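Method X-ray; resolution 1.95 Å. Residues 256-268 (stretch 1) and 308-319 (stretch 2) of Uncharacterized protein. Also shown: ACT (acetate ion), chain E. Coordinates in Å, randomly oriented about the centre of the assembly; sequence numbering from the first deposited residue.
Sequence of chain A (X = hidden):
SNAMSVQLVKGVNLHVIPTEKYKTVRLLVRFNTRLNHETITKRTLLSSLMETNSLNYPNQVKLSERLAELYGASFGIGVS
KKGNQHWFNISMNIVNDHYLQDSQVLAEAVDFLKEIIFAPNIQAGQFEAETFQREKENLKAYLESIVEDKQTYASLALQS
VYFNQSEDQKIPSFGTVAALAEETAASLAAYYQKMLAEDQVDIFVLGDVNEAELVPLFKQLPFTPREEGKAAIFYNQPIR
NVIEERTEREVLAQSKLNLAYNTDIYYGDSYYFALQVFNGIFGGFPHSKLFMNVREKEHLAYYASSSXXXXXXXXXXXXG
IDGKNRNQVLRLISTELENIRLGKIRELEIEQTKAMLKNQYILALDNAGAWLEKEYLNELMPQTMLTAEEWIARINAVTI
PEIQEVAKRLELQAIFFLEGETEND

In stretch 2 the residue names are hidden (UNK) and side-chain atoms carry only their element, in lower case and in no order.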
ATOM      1  N   LYS A 256     -15.762 -18.345  -2.783  1.00 28.74           N
ATOM      2  CA  LYS A 256     -15.529 -17.021  -2.225  1.00 29.02           C
ATOM      3  C   LYS A 256     -16.681 -16.123  -2.585  1.00 29.26           C
ATOM      4  O   LYS A 256     -17.130 -16.106  -3.738  1.00 28.51           O
ATOM      5  CB  LYS A 256     -14.230 -16.409  -2.763  1.00 29.02           C
ATOM      6  CG  LYS A 256     -13.009 -17.326  -2.632  1.00 30.62           C
ATOM      7  CD  LYS A 256     -12.744 -17.685  -1.180  1.00 35.83           C
ATOM      8  CE  LYS A 256     -11.481 -18.514  -0.964  1.00 34.74           C
ATOM      9  NZ  LYS A 256     -11.346 -18.837   0.514  1.00 36.49           N
ATOM     10  N   LEU A 257     -17.176 -15.374  -1.609  1.00 28.97           N
ATOM     11  CA  LEU A 257     -18.230 -14.412  -1.915  1.00 29.63           C
ATOM     12  C   LEU A 257     -17.865 -13.061  -1.322  1.00 29.75           C
ATOM     13  O   LEU A 257     -17.823 -12.900  -0.093  1.00 28.73           O
ATOM     14  CB  LEU A 257     -19.607 -14.930  -1.405  1.00 28.85           C
ATOM     15  CG  LEU A 257     -20.806 -13.969  -1.567  1.00 29.89           C
ATOM     16  CD1 LEU A 257     -21.080 -13.631  -3.081  1.00 30.25           C
ATOM     17  CD2 LEU A 257     -22.075 -14.544  -0.886  1.00 29.13           C
ATOM     18  N   ASN A 258     -17.591 -12.098  -2.195  1.00 29.28           N
ATOM     19  CA  ASN A 258     -17.100 -10.788  -1.766  1.00 30.80           C
ATOM     20  C   ASN A 258     -18.003  -9.646  -2.234  1.00 29.92           C
ATOM     21  O   ASN A 258     -18.643  -9.734  -3.296  1.00 29.28           O
ATOM     22  CB  ASN A 258     -15.669 -10.537  -2.303  1.00 31.58           C
ATOM     23  CG  ASN A 258     -14.664 -11.573  -1.822  1.00 33.90           C
ATOM     24  OD1 ASN A 258     -14.842 -12.228  -0.778  1.00 32.64           O
ATOM     25  ND2 ASN A 258     -13.575 -11.724  -2.589  1.00 38.01           N
ATOM     26  N   LEU A 259     -18.023  -8.562  -1.470  1.00 28.94           N
ATOM     27  CA  LEU A 259     -18.935  -7.428  -1.736  1.00 29.27           C
ATOM     28  C   LEU A 259     -18.135  -6.152  -1.574  1.00 30.24           C
ATOM     29  O   LEU A 259     -17.330  -6.031  -0.636  1.00 30.60           O
ATOM     30  CB  LEU A 259     -20.096  -7.376  -0.730  1.00 28.64           C
ATOM     31  CG  LEU A 259     -21.145  -8.484  -0.640  1.00 30.77           C
ATOM     32  CD1 LEU A 259     -20.582  -9.741   0.058  1.00 33.18           C
ATOM     33  CD2 LEU A 259     -22.299  -7.953   0.144  1.00 34.16           C
ATOM     34  N   ALA A 260     -18.393  -5.195  -2.459  1.00 30.48           N
ATOM     35  CA  ALA A 260     -17.749  -3.897  -2.410  1.00 30.03           C
ATOM     36  C   ALA A 260     -18.793  -2.802  -2.316  1.00 30.37           C
ATOM     37  O   ALA A 260     -19.741  -2.750  -3.117  1.00 30.37           O
ATOM     38  CB  ALA A 260     -16.892  -3.686  -3.643  1.00 29.21           C
ATOM     39  N   TYR A 261     -18.562  -1.881  -1.383  1.00 30.34           N
ATOM     40  CA  TYR A 261     -19.451  -0.770  -1.125  1.00 30.03           C
ATOM     41  C   TYR A 261     -18.722   0.543  -1.320  1.00 30.54           C
ATOM     42  O   TYR A 261     -17.550   0.643  -0.957  1.00 31.06           O
ATOM     43  CB  TYR A 261     -19.841  -0.791   0.349  1.00 30.81           C
ATOM     44  CG  TYR A 261     -20.563  -2.012   0.856  1.00 32.53           C
ATOM     45  CD1 TYR A 261     -21.946  -2.015   1.011  1.00 32.22           C
ATOM     46  CD2 TYR A 261     -19.850  -3.140   1.253  1.00 33.22           C
ATOM     47  CE1 TYR A 261     -22.603  -3.138   1.510  1.00 31.01           C
ATOM     48  CE2 TYR A 261     -20.491  -4.261   1.775  1.00 32.91           C
ATOM     49  CZ  TYR A 261     -21.858  -4.242   1.904  1.00 33.59           C
ATOM     50  OH  TYR A 261     -22.466  -5.350   2.432  1.00 34.71           O
ATOM     51  N   ASN A 262     -19.407   1.546  -1.865  1.00 30.09           N
ATOM     52  CA  ASN A 262     -18.879   2.907  -1.913  1.00 31.50           C
ATOM     53  C   ASN A 262     -19.148   3.545  -0.534  1.00 31.75           C
ATOM     54  O   ASN A 262     -20.282   3.500  -0.028  1.00 31.29           O
ATOM     55  CB  ASN A 262     -19.580   3.696  -3.033  1.00 31.29           C
ATOM     56  CG  ASN A 262     -19.053   5.122  -3.188  1.00 31.83           C
ATOM     57  OD1 ASN A 262     -19.339   5.994  -2.382  1.00 35.07           O
ATOM     58  ND2 ASN A 262     -18.316   5.356  -4.242  1.00 33.70           N
ATOM     59  N   THR A 263     -18.118   4.100   0.079  1.00 31.14           N
ATOM     60  CA  THR A 263     -18.300   4.799   1.341  1.00 31.60           C
ATOM     61  C   THR A 263     -18.271   6.298   1.152  1.00 32.99           C
ATOM     62  O   THR A 263     -18.795   7.026   1.993  1.00 33.26           O
ATOM     63  CB  THR A 263     -17.182   4.468   2.346  1.00 30.78           C
ATOM     64  OG1 THR A 263     -15.939   4.934   1.796  1.00 33.19           O
ATOM     65  CG2 THR A 263     -17.085   2.949   2.624  1.00 31.92           C
ATOM     66  N   ASP A 264     -17.616   6.750   0.085  1.00 32.55           N
ATOM     67  CA  ASP A 264     -17.295   8.155  -0.096  1.00 34.62           C
ATOM     68  C   ASP A 264     -16.620   8.798   1.155  1.00 33.79           C
ATOM     69  O   ASP A 264     -16.774   9.983   1.387  1.00 33.21           O
ATOM     70  CB  ASP A 264     -18.584   8.897  -0.497  1.00 35.46           C
ATOM     71  CG  ASP A 264     -18.318  10.233  -1.173  1.00 41.96           C
ATOM     72  OD1 ASP A 264     -17.407  10.307  -2.049  1.00 47.86           O
ATOM     73  OD2 ASP A 264     -19.046  11.203  -0.833  1.00 45.28           O
ATOM     74  N   ILE A 265     -15.884   8.020   1.959  1.00 32.97           N
ATOM     75  CA  ILE A 265     -15.201   8.583   3.125  1.00 31.84           C
ATOM     76  C   ILE A 265     -13.684   8.432   2.990  1.00 31.61           C
ATOM     77  O   ILE A 265     -13.184   7.334   2.756  1.00 31.50           O
ATOM     78  CB  ILE A 265     -15.678   7.944   4.452  1.00 31.44           C
ATOM     79  CG1 ILE A 265     -17.175   8.258   4.707  1.00 32.03           C
ATOM     80  CG2 ILE A 265     -14.828   8.436   5.636  1.00 31.03           C
ATOM     81  CD1 ILE A 265     -17.792   7.294   5.725  1.00 31.38           C
ATOM     82  N   TYR A 266     -12.965   9.538   3.192  1.00 30.82           N
ATOM     83  CA  TYR A 266     -11.523   9.591   2.907  1.00 31.05           C
ATOM     84  C   TYR A 266     -10.732  10.023   4.106  1.00 30.28           C
ATOM     85  O   TYR A 266     -11.278  10.591   5.058  1.00 30.66           O
ATOM     86  CB  TYR A 266     -11.229  10.518   1.714  1.00 30.17           C
ATOM     87  CG  TYR A 266     -11.815   9.952   0.432  1.00 31.87           C
ATOM     88  CD1 TYR A 266     -11.025   9.219  -0.448  1.00 32.53           C
ATOM     89  CD2 TYR A 266     -13.166  10.116   0.129  1.00 32.34           C
ATOM     90  CE1 TYR A 266     -11.562   8.663  -1.606  1.00 33.41           C
ATOM     91  CE2 TYR A 266     -13.724   9.566  -1.036  1.00 32.07           C
ATOM     92  CZ  TYR A 266     -12.921   8.846  -1.890  1.00 33.33           C
ATOM     93  OH  TYR A 266     -13.449   8.298  -3.034  1.00 32.87           O
ATOM     94  N   TYR A 267      -9.438   9.743   4.056  1.00 30.34           N
ATOM     95  CA  TYR A 267      -8.501  10.154   5.073  1.00 30.95           C
ATOM     96  C   TYR A 267      -8.693  11.662   5.281  1.00 30.47           C
ATOM     97  O   TYR A 267      -8.758  12.404   4.314  1.00 29.62           O
ATOM     98  CB  TYR A 267      -7.101   9.887   4.553  1.00 31.65           C
ATOM     99  CG  TYR A 267      -6.001  10.104   5.533  1.00 33.50           C
ATOM    100  CD1 TYR A 267      -5.602   9.090   6.406  1.00 34.41           C
ATOM    101  CD2 TYR A 267      -5.338  11.323   5.575  1.00 35.73           C
ATOM    102  CE1 TYR A 267      -4.543   9.299   7.304  1.00 37.65           C
ATOM    103  CE2 TYR A 267      -4.291  11.557   6.445  1.00 37.85           C
ATOM    104  CZ  TYR A 267      -3.894  10.550   7.315  1.00 36.18           C
ATOM    105  OH  TYR A 267      -2.829  10.822   8.141  1.00 34.72           O
ATOM    106  N   GLY A 268      -8.806  12.096   6.528  1.00 31.20           N
ATOM    107  CA  GLY A 268      -9.036  13.512   6.817  1.00 30.91           C
ATOM    108  C   GLY A 268     -10.473  14.033   6.714  1.00 32.09           C
ATOM    109  O   GLY A 268     -10.727  15.212   6.987  1.00 32.15           O
ATOM    110  N   UNK A 308     -11.463  -1.510   4.929  1.00 32.02           N
ATOM    111  CA  UNK A 308     -11.715  -0.167   4.351  1.00 31.56           C
ATOM    112  C   UNK A 308     -10.470   0.402   3.650  1.00 31.42           C
ATOM    113  O   UNK A 308      -9.344   0.072   4.007  1.00 30.60           O
ATOM    114  c   UNK A 308     -11.520   2.136   7.643  1.00 30.93           C
ATOM    115  c   UNK A 308     -11.237   0.939   6.596  1.00 32.51           C
ATOM    116  c   UNK A 308     -13.615   0.506   5.835  1.00 33.60           C
ATOM    117  c   UNK A 308     -12.210   0.871   5.400  1.00 31.19           C
ATOM    118  N   UNK A 309     -10.700   1.268   2.663  1.00 31.73           N
ATOM    119  CA  UNK A 309      -9.648   1.978   1.993  1.00 31.08           C
ATOM    120  C   UNK A 309     -10.120   3.426   1.959  1.00 31.25           C
ATOM    121  O   UNK A 309     -11.081   3.774   1.250  1.00 30.87           O
ATOM    122  o   UNK A 309      -7.852   1.458  -1.157  1.00 38.77           O
ATOM    123  o   UNK A 309      -8.160   3.330  -0.057  1.00 32.93           O
ATOM    124  c   UNK A 309      -8.414   2.122  -0.250  1.00 33.29           C
ATOM    125  c   UNK A 309      -9.473   1.399   0.582  1.00 32.14           C
ATOM    126  N   UNK A 310      -9.442   4.257   2.739  1.00 30.83           N
ATOM    127  CA  UNK A 310      -9.814   5.668   2.918  1.00 30.94           C
ATOM    128  C   UNK A 310      -9.052   6.580   1.947  1.00 30.66           C
ATOM    129  O   UNK A 310      -9.051   7.824   2.100  1.00 30.20           O
ATOM    130  c   UNK A 310      -9.556   6.120   4.384  1.00 30.69           C
ATOM    131  c   UNK A 310     -10.330   5.227   5.352  1.00 31.13           C
ATOM    132  o   UNK A 310      -8.168   5.956   4.679  1.00 31.96           O
ATOM    133  N   UNK A 311      -8.384   5.975   0.964  1.00 30.57           N
ATOM    134  CA  UNK A 311      -7.837   6.721  -0.170  1.00 31.20           C
ATOM    135  C   UNK A 311      -8.619   6.503  -1.494  1.00 30.84           C
ATOM    136  O   UNK A 311      -8.554   7.335  -2.410  1.00 30.22           O
ATOM    137  c   UNK A 311      -5.606   6.398   2.156  1.00 36.41           C
ATOM    138  c   UNK A 311      -4.777   8.171   0.792  1.00 37.01           C
ATOM    139  c   UNK A 311      -4.169   8.053   3.139  1.00 34.78           C
ATOM    140  c   UNK A 311      -5.527   7.010   0.909  1.00 33.40           C
ATOM    141  c   UNK A 311      -6.316   6.464  -0.290  1.00 33.01           C
ATOM    142  c   UNK A 311      -4.080   8.689   1.906  1.00 37.41           C
ATOM    143  c   UNK A 311      -4.937   6.932   3.278  1.00 33.55           C
ATOM    144  N   UNK A 312      -9.388   5.420  -1.568  1.00 30.73           N
ATOM    145  CA  UNK A 312     -10.207   5.144  -2.754  1.00 31.04           C
ATOM    146  C   UNK A 312     -11.708   5.097  -2.430  1.00 31.07           C
ATOM    147  O   UNK A 312     -12.503   4.784  -3.309  1.00 31.82           O
ATOM    148  c   UNK A 312      -9.758   3.847  -3.481  1.00 30.41           C
ATOM    149  c   UNK A 312      -7.975   2.653  -4.829  1.00 30.65           C
ATOM    150  n   UNK A 312      -7.849   0.082  -5.895  1.00 38.46           N
ATOM    151  c   UNK A 312      -8.342   3.897  -4.027  1.00 30.28           C
ATOM    152  c   UNK A 312      -7.875   0.221  -4.569  1.00 37.76           C
ATOM    153  n   UNK A 312      -7.831  -0.838  -3.792  1.00 36.46           N
ATOM    154  n   UNK A 312      -7.943   1.437  -4.033  1.00 36.40           N
ATOM    155  N   UNK A 313     -12.083   5.385  -1.177  1.00 31.70           N
ATOM    156  CA  UNK A 313     -13.502   5.565  -0.766  1.00 31.86           C
ATOM    157  C   UNK A 313     -14.434   4.361  -0.911  1.00 32.16           C
ATOM    158  O   UNK A 313     -15.582   4.493  -1.350  1.00 32.50           O
ATOM    159  N   UNK A 314     -13.960   3.208  -0.478  1.00 33.29           N
ATOM    160  CA  UNK A 314     -14.716   1.986  -0.581  1.00 33.94           C
ATOM    161  C   UNK A 314     -14.358   1.040   0.551  1.00 34.91           C
ATOM    162  O   UNK A 314     -13.374   1.232   1.279  1.00 34.50           O
ATOM    163  c   UNK A 314     -10.987   0.107  -2.377  1.00 35.98           C
ATOM    164  c   UNK A 314     -12.088   0.964  -2.184  1.00 34.67           C
ATOM    165  c   UNK A 314     -13.585  -0.888  -2.406  1.00 34.85           C
ATOM    166  c   UNK A 314     -11.192  -1.246  -2.579  1.00 35.13           C
ATOM    167  c   UNK A 314     -12.496  -1.749  -2.604  1.00 34.15           C
ATOM    168  c   UNK A 314     -13.397   0.463  -2.175  1.00 34.55           C
ATOM    169  c   UNK A 314     -14.593   1.363  -1.982  1.00 33.61           C
ATOM    170  N   UNK A 315     -15.186   0.032   0.738  1.00 35.41           N
ATOM    171  CA  UNK A 315     -15.163  -0.906   1.850  1.00 39.32           C
ATOM    172  C   UNK A 315     -15.499  -2.240   1.223  1.00 36.07           C
ATOM    173  O   UNK A 315     -16.307  -2.257   0.358  1.00 34.55           O
ATOM    174 se   UNK A 315     -17.591  -1.929   4.964  0.70 53.02          SE
ATOM    175  c   UNK A 315     -16.222  -0.867   4.216  1.00 41.31           C
ATOM    176  c   UNK A 315     -17.716  -3.163   3.683  1.00 24.82           C
ATOM    177  c   UNK A 315     -16.309  -0.530   2.786  1.00 38.86           C
ATOM    178  N   UNK A 316     -14.895  -3.338   1.677  1.00 35.51           N
ATOM    179  CA  UNK A 316     -15.193  -4.670   1.133  1.00 34.94           C
ATOM    180  C   UNK A 316     -15.501  -5.637   2.264  1.00 34.75           C
ATOM    181  O   UNK A 316     -15.033  -5.449   3.414  1.00 34.47           O
ATOM    182  o   UNK A 316     -12.939  -5.522   1.240  1.00 36.54           O
ATOM    183  c   UNK A 316     -14.014  -5.263   0.343  1.00 36.09           C
ATOM    184  c   UNK A 316     -13.532  -4.335  -0.761  1.00 33.61           C
ATOM    185  N   UNK A 317     -16.339  -6.615   1.947  1.00 31.84           N
ATOM    186  CA  UNK A 317     -16.612  -7.711   2.798  1.00 31.93           C
ATOM    187  C   UNK A 317     -16.139  -8.904   1.992  1.00 31.89           C
ATOM    188  O   UNK A 317     -16.471  -9.023   0.803  1.00 32.02           O
ATOM    189  c   UNK A 317     -18.466  -9.208   3.789  1.00 31.06           C
ATOM    190  c   UNK A 317     -18.133  -7.835   3.121  1.00 31.63           C
ATOM    191  c   UNK A 317     -18.582  -6.710   4.051  1.00 31.13           C
ATOM    192  N   UNK A 318     -15.354  -9.770   2.629  1.00 32.18           N
ATOM    193  CA  UNK A 318     -14.859 -10.980   1.993  1.00 32.65           C
ATOM    194  C   UNK A 318     -15.281 -12.196   2.817  1.00 32.09           C
ATOM    195  O   UNK A 318     -15.089 -12.196   4.034  1.00 32.71           O
ATOM    196  c   UNK A 318     -12.786  -9.795   1.057  1.00 37.89           C
ATOM    197  n   UNK A 318     -10.706  -8.641   1.367  1.00 43.98           N
ATOM    198  o   UNK A 318     -10.627 -10.838   0.853  1.00 42.64           O
ATOM    199  c   UNK A 318     -11.277  -9.797   1.071  1.00 43.11           C
ATOM    200  c   UNK A 318     -13.332 -10.922   1.936  1.00 33.10           C
ATOM    201  N   UNK A 319     -15.851 -13.213   2.161  1.00 31.72           N
ATOM    202  CA  UNK A 319     -16.259 -14.454   2.816  1.00 30.94           C
ATOM    203  C   UNK A 319     -15.753 -15.687   2.050  1.00 30.67           C
ATOM    204  O   UNK A 319     -15.558 -15.631   0.832  1.00 30.15           O
ATOM    205  o   UNK A 319     -18.446 -14.765   1.712  1.00 32.85           O
ATOM    206  c   UNK A 319     -18.410 -13.200   3.569  1.00 31.85           C
ATOM    207  c   UNK A 319     -17.822 -14.535   2.977  1.00 30.83           C
TER
HETATM  208  C   ACT E 426      -9.990  -3.346   0.692  1.00 43.79           C
HETATM  209  O   ACT E 426     -10.344  -4.562   0.665  1.00 43.01           O
HETATM  210  OXT ACT E 426     -10.752  -2.497   1.262  1.00 43.25           O
HETATM  211  CH3 ACT E 426      -8.706  -2.936   0.045  1.00 43.19           C
HETATM  212  O   HOH W   1     -11.296 -12.475  -0.903  1.00 27.10           O
HETATM  213  O   HOH W   2     -12.854 -14.443   0.275  1.00 28.11           O
HETATM  214  O   HOH W   3     -13.442   4.581   2.736  1.00 25.04           O

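Position 308 carries four carbons, forked at the first, with one arm two carbons long, and makes no contact with stretch 1; this is Ile-308. At 309, two carbons end in two oxygens, a carboxylate, one of whose oxygens accepts from the backbone N of position 311 at 2.8 Å and from that of position 312 at 2.9 Å, so the residue is Asp-309. Position 310 has one carbon bearing an oxygen and a carbon. The atoms are those of a threonine, Thr-310, whose backbone O accepts a hydrogen bond from Tyr-267 N at 2.8 Å.

Position 311 shows one carbon and a six-carbon ring without a hydroxyl. The ring takes Tyr-267 CB over one face, and its outermost carbon lies 3.6 Å from Tyr-267 CG; it is Phe-311. The chain at 312 runs three carbons, a nitrogen, then a carbon with two more nitrogens, the guanidinium of Arg-312. Its CA-to-CB bond points away from stretch 1, and its NE forms a salt bridge with Asp-309 OD2 at 2.9 Å, bracing the turn.

Position 313 has no side-chain atoms. Its phi is positive, and a CB would sit 2.2 Å from Tyr-266 OH, a clash: Gly-313. At 314 another carbon and six-carbon ring lie on the sheet face that carries Asn-262, with an acetate oxygen over the ring; this is Phe-314. Position 315 is unbranched, two carbons, a selenium and a carbon, hence selenomethionine, Met-315, whose CE reaches Tyr-261 CD2 at 3.2 Å.

One carbon bearing an oxygen and a carbon at 316, beside Ala-260, gives Thr-316; its OG1 donates to acetate O at 2.8 Å. Three carbons forked at the first at 317 pack against Leu-259 and the edge of the Tyr-261 ring, as Val-317. At 318, three carbons end in an oxygen and a nitrogen, the amide of Gln-318, joined to Asn-258 through water 1. Position 319 repeats the carbon with an oxygen and a carbon, and is Thr-319: its OG1 donates to Leu-257 O at 2.7 Å.

The contact is an antiparallel strand pair. Reciprocal backbone hydrogen bonds link Leu-259 with Val-317 (N to O 2.8 Å each way) and Tyr-261 with Met-315 (Tyr-261 N to Met-315 O 2.9 Å, Met-315 N to Tyr-261 O 3.0 Å). Side chains alternate between faces, so Leu-259, Tyr-261, Met-315 and Val-317 pack together on one face, which Leu-257 and Thr-319 share. Beyond the strands, Gly-313 O receives Thr-263 N at 2.9 Å, and the loops stay joined through Thr-310, Phe-311 and Tyr-267.

Stretch 2 (308-319) IDTFRGFMTVQT
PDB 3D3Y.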